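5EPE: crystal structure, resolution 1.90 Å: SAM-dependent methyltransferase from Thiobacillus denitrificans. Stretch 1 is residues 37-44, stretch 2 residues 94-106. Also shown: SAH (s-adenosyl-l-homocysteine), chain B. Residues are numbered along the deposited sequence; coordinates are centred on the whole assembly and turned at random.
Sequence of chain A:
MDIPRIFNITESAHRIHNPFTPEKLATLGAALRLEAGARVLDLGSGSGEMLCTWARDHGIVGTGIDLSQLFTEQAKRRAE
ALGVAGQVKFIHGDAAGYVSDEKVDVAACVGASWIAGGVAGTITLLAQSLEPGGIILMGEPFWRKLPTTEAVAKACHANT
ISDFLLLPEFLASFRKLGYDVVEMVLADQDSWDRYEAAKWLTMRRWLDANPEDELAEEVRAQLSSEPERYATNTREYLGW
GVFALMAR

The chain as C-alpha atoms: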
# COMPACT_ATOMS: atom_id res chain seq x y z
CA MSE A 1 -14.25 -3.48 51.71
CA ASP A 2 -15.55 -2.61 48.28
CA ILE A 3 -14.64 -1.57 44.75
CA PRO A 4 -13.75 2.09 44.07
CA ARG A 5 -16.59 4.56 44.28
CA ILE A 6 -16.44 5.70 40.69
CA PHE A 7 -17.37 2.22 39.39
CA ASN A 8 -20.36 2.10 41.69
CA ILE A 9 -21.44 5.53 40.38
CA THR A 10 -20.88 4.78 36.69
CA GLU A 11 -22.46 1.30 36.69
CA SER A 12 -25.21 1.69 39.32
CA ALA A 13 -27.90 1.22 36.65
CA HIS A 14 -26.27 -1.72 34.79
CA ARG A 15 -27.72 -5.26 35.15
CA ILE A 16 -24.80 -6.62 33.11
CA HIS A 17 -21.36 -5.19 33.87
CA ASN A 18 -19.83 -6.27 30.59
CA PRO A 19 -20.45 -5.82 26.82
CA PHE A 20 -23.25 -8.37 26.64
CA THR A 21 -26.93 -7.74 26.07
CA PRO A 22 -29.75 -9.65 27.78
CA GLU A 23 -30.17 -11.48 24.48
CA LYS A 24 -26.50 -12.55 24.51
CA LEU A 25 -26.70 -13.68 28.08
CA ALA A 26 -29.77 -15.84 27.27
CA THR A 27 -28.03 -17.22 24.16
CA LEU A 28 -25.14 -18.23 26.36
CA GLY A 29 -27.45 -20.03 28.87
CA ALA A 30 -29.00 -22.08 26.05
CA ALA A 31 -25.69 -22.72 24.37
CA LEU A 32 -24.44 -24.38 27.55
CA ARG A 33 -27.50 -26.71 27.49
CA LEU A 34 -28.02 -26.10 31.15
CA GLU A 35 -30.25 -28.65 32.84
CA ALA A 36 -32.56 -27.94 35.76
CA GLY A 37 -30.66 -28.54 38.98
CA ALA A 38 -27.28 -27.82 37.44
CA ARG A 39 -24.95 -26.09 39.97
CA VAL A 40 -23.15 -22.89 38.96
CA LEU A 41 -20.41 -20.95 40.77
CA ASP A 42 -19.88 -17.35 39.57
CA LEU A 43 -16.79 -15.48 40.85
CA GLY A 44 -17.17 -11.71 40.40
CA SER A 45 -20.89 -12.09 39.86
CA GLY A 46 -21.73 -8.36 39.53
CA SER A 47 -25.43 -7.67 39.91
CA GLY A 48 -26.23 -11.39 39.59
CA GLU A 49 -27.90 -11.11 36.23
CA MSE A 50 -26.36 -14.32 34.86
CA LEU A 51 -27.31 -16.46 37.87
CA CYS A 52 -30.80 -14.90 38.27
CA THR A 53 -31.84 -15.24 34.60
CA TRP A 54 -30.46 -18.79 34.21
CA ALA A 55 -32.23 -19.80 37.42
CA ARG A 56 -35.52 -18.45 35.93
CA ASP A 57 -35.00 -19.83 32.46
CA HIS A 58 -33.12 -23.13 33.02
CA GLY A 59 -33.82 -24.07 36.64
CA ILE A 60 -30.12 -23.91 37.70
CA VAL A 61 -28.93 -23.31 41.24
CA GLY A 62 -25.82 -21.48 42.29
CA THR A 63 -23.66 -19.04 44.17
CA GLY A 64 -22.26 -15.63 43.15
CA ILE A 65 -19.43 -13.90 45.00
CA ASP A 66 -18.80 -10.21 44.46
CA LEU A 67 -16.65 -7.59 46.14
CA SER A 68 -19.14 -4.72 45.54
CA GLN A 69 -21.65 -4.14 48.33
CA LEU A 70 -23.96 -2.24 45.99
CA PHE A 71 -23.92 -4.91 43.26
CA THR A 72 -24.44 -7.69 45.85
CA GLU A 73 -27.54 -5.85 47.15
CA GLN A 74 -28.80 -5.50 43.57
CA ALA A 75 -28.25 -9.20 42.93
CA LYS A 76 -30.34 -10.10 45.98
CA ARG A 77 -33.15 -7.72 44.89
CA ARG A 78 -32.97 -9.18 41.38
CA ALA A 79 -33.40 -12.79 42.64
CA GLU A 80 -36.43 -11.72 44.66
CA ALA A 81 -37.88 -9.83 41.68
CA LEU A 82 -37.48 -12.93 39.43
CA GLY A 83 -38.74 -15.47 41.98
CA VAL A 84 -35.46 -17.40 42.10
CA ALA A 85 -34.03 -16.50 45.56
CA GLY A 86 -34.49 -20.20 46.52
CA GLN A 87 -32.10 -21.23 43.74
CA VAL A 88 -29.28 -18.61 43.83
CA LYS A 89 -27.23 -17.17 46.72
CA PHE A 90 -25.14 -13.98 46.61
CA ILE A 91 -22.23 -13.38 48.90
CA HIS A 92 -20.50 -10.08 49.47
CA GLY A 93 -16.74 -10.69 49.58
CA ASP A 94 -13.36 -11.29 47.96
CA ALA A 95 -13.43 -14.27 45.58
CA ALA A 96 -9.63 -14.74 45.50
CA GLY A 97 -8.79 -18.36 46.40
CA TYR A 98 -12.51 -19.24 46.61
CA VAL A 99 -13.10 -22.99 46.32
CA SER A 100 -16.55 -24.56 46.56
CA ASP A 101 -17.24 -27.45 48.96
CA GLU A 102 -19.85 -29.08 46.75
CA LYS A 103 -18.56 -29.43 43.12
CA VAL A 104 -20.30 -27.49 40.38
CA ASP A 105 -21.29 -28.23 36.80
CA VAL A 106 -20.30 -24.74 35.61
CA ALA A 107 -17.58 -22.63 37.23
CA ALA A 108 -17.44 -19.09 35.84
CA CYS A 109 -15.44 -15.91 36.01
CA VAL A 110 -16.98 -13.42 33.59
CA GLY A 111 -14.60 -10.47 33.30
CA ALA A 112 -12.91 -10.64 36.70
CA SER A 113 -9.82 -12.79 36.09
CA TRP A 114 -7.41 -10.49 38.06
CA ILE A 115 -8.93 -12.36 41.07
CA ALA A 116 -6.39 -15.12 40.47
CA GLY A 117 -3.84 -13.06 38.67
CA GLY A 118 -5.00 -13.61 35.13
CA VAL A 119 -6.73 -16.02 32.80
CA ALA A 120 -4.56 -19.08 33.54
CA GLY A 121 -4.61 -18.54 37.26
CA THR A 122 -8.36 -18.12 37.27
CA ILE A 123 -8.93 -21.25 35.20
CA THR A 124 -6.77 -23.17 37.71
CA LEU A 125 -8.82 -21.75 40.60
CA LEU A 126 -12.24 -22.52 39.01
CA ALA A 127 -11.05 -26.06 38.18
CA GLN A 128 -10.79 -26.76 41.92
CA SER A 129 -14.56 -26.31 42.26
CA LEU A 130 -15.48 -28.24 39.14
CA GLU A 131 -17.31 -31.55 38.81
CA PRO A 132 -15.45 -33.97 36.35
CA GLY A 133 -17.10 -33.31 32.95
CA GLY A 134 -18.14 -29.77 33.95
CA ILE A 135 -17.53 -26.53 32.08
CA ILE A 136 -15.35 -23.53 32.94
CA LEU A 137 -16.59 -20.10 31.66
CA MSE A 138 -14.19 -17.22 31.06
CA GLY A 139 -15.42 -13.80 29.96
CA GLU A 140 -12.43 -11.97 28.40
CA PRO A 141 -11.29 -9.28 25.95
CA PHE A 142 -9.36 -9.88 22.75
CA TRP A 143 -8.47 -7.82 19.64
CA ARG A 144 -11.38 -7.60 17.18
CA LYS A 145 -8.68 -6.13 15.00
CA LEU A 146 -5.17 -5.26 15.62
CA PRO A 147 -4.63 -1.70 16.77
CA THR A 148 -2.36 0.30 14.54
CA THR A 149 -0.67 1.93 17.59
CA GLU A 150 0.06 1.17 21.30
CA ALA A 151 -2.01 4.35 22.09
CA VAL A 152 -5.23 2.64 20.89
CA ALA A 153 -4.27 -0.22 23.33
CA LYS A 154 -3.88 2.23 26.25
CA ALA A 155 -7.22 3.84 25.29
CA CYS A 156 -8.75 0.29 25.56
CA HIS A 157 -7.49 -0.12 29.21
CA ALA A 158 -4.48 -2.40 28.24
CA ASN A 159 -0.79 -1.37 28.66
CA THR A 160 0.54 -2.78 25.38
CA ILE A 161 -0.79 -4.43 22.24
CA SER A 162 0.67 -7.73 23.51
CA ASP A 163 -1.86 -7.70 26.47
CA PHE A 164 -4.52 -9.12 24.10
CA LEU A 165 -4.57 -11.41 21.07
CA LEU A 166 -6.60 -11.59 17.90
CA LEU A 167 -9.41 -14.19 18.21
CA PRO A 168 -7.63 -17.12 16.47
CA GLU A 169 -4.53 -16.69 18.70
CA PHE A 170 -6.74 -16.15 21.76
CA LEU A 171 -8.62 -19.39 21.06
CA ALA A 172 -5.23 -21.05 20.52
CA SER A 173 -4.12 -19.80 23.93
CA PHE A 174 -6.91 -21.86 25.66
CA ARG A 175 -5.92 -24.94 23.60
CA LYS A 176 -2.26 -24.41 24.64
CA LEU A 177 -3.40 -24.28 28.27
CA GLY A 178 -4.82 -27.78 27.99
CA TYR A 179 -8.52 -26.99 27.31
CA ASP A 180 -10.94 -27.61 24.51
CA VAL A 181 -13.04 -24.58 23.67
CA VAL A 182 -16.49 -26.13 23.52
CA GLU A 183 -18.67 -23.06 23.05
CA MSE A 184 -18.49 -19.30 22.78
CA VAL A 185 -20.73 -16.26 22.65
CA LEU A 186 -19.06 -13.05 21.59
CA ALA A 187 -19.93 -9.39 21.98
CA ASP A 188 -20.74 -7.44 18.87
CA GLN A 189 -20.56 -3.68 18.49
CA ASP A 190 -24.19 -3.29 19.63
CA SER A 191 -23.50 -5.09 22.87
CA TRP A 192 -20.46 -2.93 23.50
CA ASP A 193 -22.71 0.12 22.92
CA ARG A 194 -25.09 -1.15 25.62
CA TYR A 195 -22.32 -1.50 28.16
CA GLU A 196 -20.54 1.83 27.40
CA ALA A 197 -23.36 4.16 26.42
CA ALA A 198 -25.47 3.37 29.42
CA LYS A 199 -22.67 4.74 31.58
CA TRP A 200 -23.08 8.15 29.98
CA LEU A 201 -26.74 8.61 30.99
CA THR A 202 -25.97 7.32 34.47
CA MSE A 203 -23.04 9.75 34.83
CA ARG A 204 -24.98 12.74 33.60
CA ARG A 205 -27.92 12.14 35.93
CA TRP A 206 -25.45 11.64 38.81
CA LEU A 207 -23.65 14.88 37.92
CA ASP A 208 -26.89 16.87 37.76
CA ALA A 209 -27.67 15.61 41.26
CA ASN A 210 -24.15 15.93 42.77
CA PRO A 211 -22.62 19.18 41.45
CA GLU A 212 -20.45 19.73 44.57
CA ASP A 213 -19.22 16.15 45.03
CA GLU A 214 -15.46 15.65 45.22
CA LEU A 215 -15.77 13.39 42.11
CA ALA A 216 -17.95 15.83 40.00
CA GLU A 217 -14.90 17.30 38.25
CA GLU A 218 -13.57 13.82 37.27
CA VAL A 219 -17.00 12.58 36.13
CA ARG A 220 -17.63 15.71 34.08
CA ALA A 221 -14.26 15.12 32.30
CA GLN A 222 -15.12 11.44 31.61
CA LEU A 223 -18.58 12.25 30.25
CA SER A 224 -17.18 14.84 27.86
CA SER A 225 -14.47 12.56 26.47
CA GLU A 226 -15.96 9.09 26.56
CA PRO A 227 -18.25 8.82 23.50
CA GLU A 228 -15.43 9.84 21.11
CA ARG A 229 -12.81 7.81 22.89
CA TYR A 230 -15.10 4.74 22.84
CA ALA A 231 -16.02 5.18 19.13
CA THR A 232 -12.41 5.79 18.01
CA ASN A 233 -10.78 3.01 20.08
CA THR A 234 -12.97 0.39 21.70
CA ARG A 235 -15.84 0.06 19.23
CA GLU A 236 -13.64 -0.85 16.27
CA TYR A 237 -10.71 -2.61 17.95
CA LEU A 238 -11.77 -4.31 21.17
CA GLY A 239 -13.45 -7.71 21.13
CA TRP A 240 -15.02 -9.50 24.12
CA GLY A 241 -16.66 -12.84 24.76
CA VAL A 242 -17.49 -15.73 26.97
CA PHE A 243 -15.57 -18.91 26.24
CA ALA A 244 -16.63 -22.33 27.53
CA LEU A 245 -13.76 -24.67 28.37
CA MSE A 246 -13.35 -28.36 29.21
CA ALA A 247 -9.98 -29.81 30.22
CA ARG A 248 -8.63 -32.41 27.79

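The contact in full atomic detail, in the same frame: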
# COMPACT_ATOMS: atom_id res chain seq x y z
N GLY A 37 -31.43 -27.96 37.90
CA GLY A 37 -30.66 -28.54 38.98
C GLY A 37 -29.17 -28.41 38.81
O GLY A 37 -28.43 -28.62 39.79
N ALA A 38 -28.70 -28.00 37.62
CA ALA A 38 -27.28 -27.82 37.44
C ALA A 38 -26.77 -26.77 38.44
O ALA A 38 -27.46 -25.79 38.68
CB ALA A 38 -26.95 -27.39 36.02
N ARG A 39 -25.56 -26.98 38.98
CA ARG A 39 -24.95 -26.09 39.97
C ARG A 39 -23.92 -25.19 39.26
O ARG A 39 -23.06 -25.65 38.53
CB ARG A 39 -24.26 -26.87 41.08
CG ARG A 39 -25.20 -27.74 41.94
CD ARG A 39 -24.47 -28.94 42.61
NE ARG A 39 -23.73 -29.73 41.59
CZ ARG A 39 -22.96 -30.80 41.82
NH1 ARG A 39 -22.33 -31.36 40.78
NH2 ARG A 39 -22.79 -31.31 43.07
N VAL A 40 -24.02 -23.90 39.55
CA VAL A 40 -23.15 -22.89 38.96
C VAL A 40 -22.48 -22.09 40.07
O VAL A 40 -23.15 -21.68 40.99
CB VAL A 40 -23.96 -21.89 38.11
CG1 VAL A 40 -23.01 -20.91 37.40
CG2 VAL A 40 -24.80 -22.64 37.11
N LEU A 41 -21.19 -21.89 39.95
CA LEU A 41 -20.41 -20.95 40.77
C LEU A 41 -19.98 -19.79 39.88
O LEU A 41 -19.45 -20.02 38.77
CB LEU A 41 -19.16 -21.62 41.32
CG LEU A 41 -18.20 -20.73 42.14
CD1 LEU A 41 -18.85 -20.27 43.44
CD2 LEU A 41 -16.92 -21.48 42.41
N ASP A 42 -20.21 -18.57 40.36
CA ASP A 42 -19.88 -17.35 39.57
C ASP A 42 -19.00 -16.46 40.45
O ASP A 42 -19.45 -15.91 41.45
CB ASP A 42 -21.14 -16.64 39.12
CG ASP A 42 -20.88 -15.55 38.05
OD1 ASP A 42 -19.73 -15.42 37.48
OD2 ASP A 42 -21.88 -14.80 37.76
N LEU A 43 -17.72 -16.36 40.11
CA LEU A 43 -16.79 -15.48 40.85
C LEU A 43 -16.69 -14.10 40.18
O LEU A 43 -16.25 -13.97 39.02
CB LEU A 43 -15.41 -16.10 40.89
CG LEU A 43 -15.35 -17.49 41.53
CD1 LEU A 43 -13.91 -17.93 41.71
CD2 LEU A 43 -16.06 -17.51 42.89
N GLY A 44 -17.03 -13.06 40.93
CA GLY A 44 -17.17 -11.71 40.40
C GLY A 44 -18.50 -11.58 39.69
O GLY A 44 -18.57 -11.15 38.51
N ASP A 94 -14.48 -11.13 48.87
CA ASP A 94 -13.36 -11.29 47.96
C ASP A 94 -13.35 -12.73 47.46
O ASP A 94 -13.28 -13.65 48.27
CB ASP A 94 -12.07 -11.01 48.72
CG ASP A 94 -10.84 -10.89 47.81
OD1 ASP A 94 -10.86 -11.31 46.64
OD2 ASP A 94 -9.81 -10.35 48.30
N ALA A 95 -13.40 -12.93 46.15
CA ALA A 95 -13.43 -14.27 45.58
C ALA A 95 -12.04 -14.92 45.36
O ALA A 95 -11.94 -16.09 44.90
CB ALA A 95 -14.20 -14.25 44.28
N ALA A 96 -10.96 -14.18 45.62
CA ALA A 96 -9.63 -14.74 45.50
C ALA A 96 -9.50 -16.01 46.34
O ALA A 96 -9.89 -16.04 47.50
CB ALA A 96 -8.58 -13.72 45.94
N GLY A 97 -8.93 -17.06 45.74
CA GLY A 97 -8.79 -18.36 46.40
C GLY A 97 -10.09 -19.08 46.76
O GLY A 97 -10.04 -20.06 47.49
N TYR A 98 -11.23 -18.64 46.24
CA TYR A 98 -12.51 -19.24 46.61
C TYR A 98 -12.62 -20.62 45.93
O TYR A 98 -12.55 -20.75 44.69
CB TYR A 98 -13.73 -18.36 46.27
CG TYR A 98 -15.03 -18.97 46.79
CD1 TYR A 98 -15.66 -20.04 46.11
CD2 TYR A 98 -15.62 -18.53 47.99
CE1 TYR A 98 -16.82 -20.62 46.59
CE2 TYR A 98 -16.79 -19.12 48.48
CZ TYR A 98 -17.37 -20.16 47.77
OH TYR A 98 -18.51 -20.77 48.23
N VAL A 99 -12.82 -21.63 46.77
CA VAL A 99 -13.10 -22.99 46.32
C VAL A 99 -14.39 -23.52 46.97
O VAL A 99 -14.56 -23.47 48.19
CB VAL A 99 -11.93 -23.92 46.63
CG1 VAL A 99 -12.23 -25.34 46.12
CG2 VAL A 99 -10.63 -23.37 46.02
N SER A 100 -15.27 -24.03 46.13
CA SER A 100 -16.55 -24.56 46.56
C SER A 100 -16.37 -25.92 47.26
O SER A 100 -15.53 -26.74 46.86
CB SER A 100 -17.47 -24.72 45.35
OG SER A 100 -18.78 -25.03 45.79
N ASP A 101 -17.17 -26.14 48.31
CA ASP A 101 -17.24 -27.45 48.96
C ASP A 101 -17.96 -28.49 48.13
O ASP A 101 -17.41 -29.55 47.88
CB ASP A 101 -17.94 -27.34 50.30
CG ASP A 101 -17.09 -26.64 51.33
OD1 ASP A 101 -15.92 -27.08 51.52
OD2 ASP A 101 -17.59 -25.67 51.95
N GLU A 102 -19.17 -28.20 47.70
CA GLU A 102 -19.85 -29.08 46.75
C GLU A 102 -19.31 -28.69 45.33
O GLU A 102 -19.11 -27.52 45.04
CB GLU A 102 -21.39 -28.95 46.86
N LYS A 103 -19.01 -29.68 44.50
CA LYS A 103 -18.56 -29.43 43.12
C LYS A 103 -19.68 -28.80 42.32
O LYS A 103 -20.86 -28.97 42.66
CB LYS A 103 -18.15 -30.71 42.42
CG LYS A 103 -16.91 -31.41 42.95
CD LYS A 103 -15.77 -30.50 43.34
CE LYS A 103 -14.53 -31.35 43.52
NZ LYS A 103 -13.37 -30.53 43.99
N VAL A 104 -19.33 -28.11 41.23
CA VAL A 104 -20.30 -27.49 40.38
C VAL A 104 -20.16 -27.98 38.94
O VAL A 104 -19.11 -28.49 38.53
CB VAL A 104 -20.24 -25.93 40.48
CG1 VAL A 104 -20.50 -25.48 41.92
CG2 VAL A 104 -18.90 -25.40 40.00
N ASP A 105 -21.24 -27.83 38.19
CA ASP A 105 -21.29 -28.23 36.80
C ASP A 105 -20.73 -27.14 35.88
O ASP A 105 -20.27 -27.43 34.78
CB ASP A 105 -22.74 -28.55 36.45
CG ASP A 105 -23.30 -29.63 37.40
OD1 ASP A 105 -22.68 -30.69 37.46
OD2 ASP A 105 -24.21 -29.36 38.20
N VAL A 106 -20.83 -25.90 36.33
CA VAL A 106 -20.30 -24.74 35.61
C VAL A 106 -19.61 -23.81 36.61
O VAL A 106 -20.23 -23.35 37.60
CB VAL A 106 -21.43 -23.95 34.92
CG1 VAL A 106 -20.85 -22.75 34.16
CG2 VAL A 106 -22.24 -24.81 33.95
N SAH B . -19.67 -10.99 35.94
CA SAH B . -20.42 -9.71 36.21
CB SAH B . -19.47 -8.63 36.70
CG SAH B . -18.30 -8.23 35.77
SD SAH B . -17.50 -6.72 36.26
C SAH B . -21.19 -9.21 35.01
O SAH B . -20.87 -9.60 33.87
OXT SAH B . -22.15 -8.42 35.13
C5' SAH B . -16.19 -7.21 37.42
C4' SAH B . -16.78 -7.56 38.79
O4' SAH B . -15.76 -8.09 39.63
C3' SAH B . -17.40 -6.37 39.54
O3' SAH B . -18.76 -6.71 39.86
C2' SAH B . -16.56 -6.20 40.80
O2' SAH B . -17.33 -5.86 41.94
C1' SAH B . -16.02 -7.59 40.97
N9 SAH B . -14.77 -7.81 41.72
C8 SAH B . -13.60 -7.10 41.61
N7 SAH B . -12.67 -7.62 42.37
C5 SAH B . -13.28 -8.71 43.00
C6 SAH B . -12.81 -9.66 43.96
N6 SAH B . -11.54 -9.62 44.42
N1 SAH B . -13.65 -10.63 44.39
C2 SAH B . -14.92 -10.65 43.91
N3 SAH B . -15.46 -9.78 43.03
C4 SAH B . -14.57 -8.83 42.60

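Residues 39-43 form a strand, and the C-terminal end of the second stretch, at Val106, runs parallel to it. Val40 and Val106 form the bridge, with their CA atoms 4.8 Å apart. Two backbone hydrogen bonds flank it: Val106 N donates to Arg39 O at 3.1 Å, and Leu41 N donates to Val106 O at 2.9 Å. Val106 thus bonds to the residues before and after Val40, the usual parallel pattern. Val106 O also takes a CA-H...O contact from Val40 CA at 3.3 Å.

The chain turns a corner at Asp105. There Asp105 N also donates to Arg39 O, at 2.9 Å, so this one carbonyl accepts two successive amides. Farther back, residues 95-98 make a type II beta turn, closed by Tyr98 N to Ala95 O at 3.0 Å. Gly97 sits in it with positive phi, which favours glycine.

Arg39 and Asp105 make the main polar pairing. Asp105 points toward the strand, and its OD2 accepts the backbone Arg39 N at 2.8 Å in a nearly straight hydrogen bond. The same carboxylate forms a salt bridge with the guanidinium. Its hydrogen bonds are weak: Arg39 NE to Asp105 OD2 and Arg39 NH1 to Asp105 OD1 are both 3.4 Å. The carboxylate therefore holds both the backbone and the side chain of Arg39. Asp105 OD1 lies at the guanidinium edge, near its plane, where the N-H groups point. Lys103 O lies over one face instead, 2.9 Å from Arg39 CZ. This is close, but the angles are poor for hydrogen bonding.

The other side-chain contacts are mainly apolar. Val40 CG1 meets Val106 CB at 4.2 Å, and these two side chains share one face of the sheet. Leu41 CB packs against Val104 CG2 at 4.0 Å, while Leu41 CD1 reaches Tyr98 CE1 at 3.8 Å. Leu43 points toward the second stretch. Leu43 CD2 lies 4.0 Å from Ala95 CB and 4.1 Å from Tyr98 CD1. Tyr98 therefore contacts both leucines, each obliquely to its ring. Asp42, between them, points away.

Both stretches also bind S-adenosyl-L-homocysteine, the demethylated product of a SAM-dependent methyltransferase. Gly44 O accepts the ligand amino group, SAH N, at 2.8 Å. Asp94 and Ala95 read the adenine: Asp94 OD1 accepts SAH N6 at 2.9 Å, and Ala95 N donates to SAH N1 at 2.9 Å. Asp94 OD1 also accepts Ala96 N at 3.0 Å, which ties the carboxylate to its own loop.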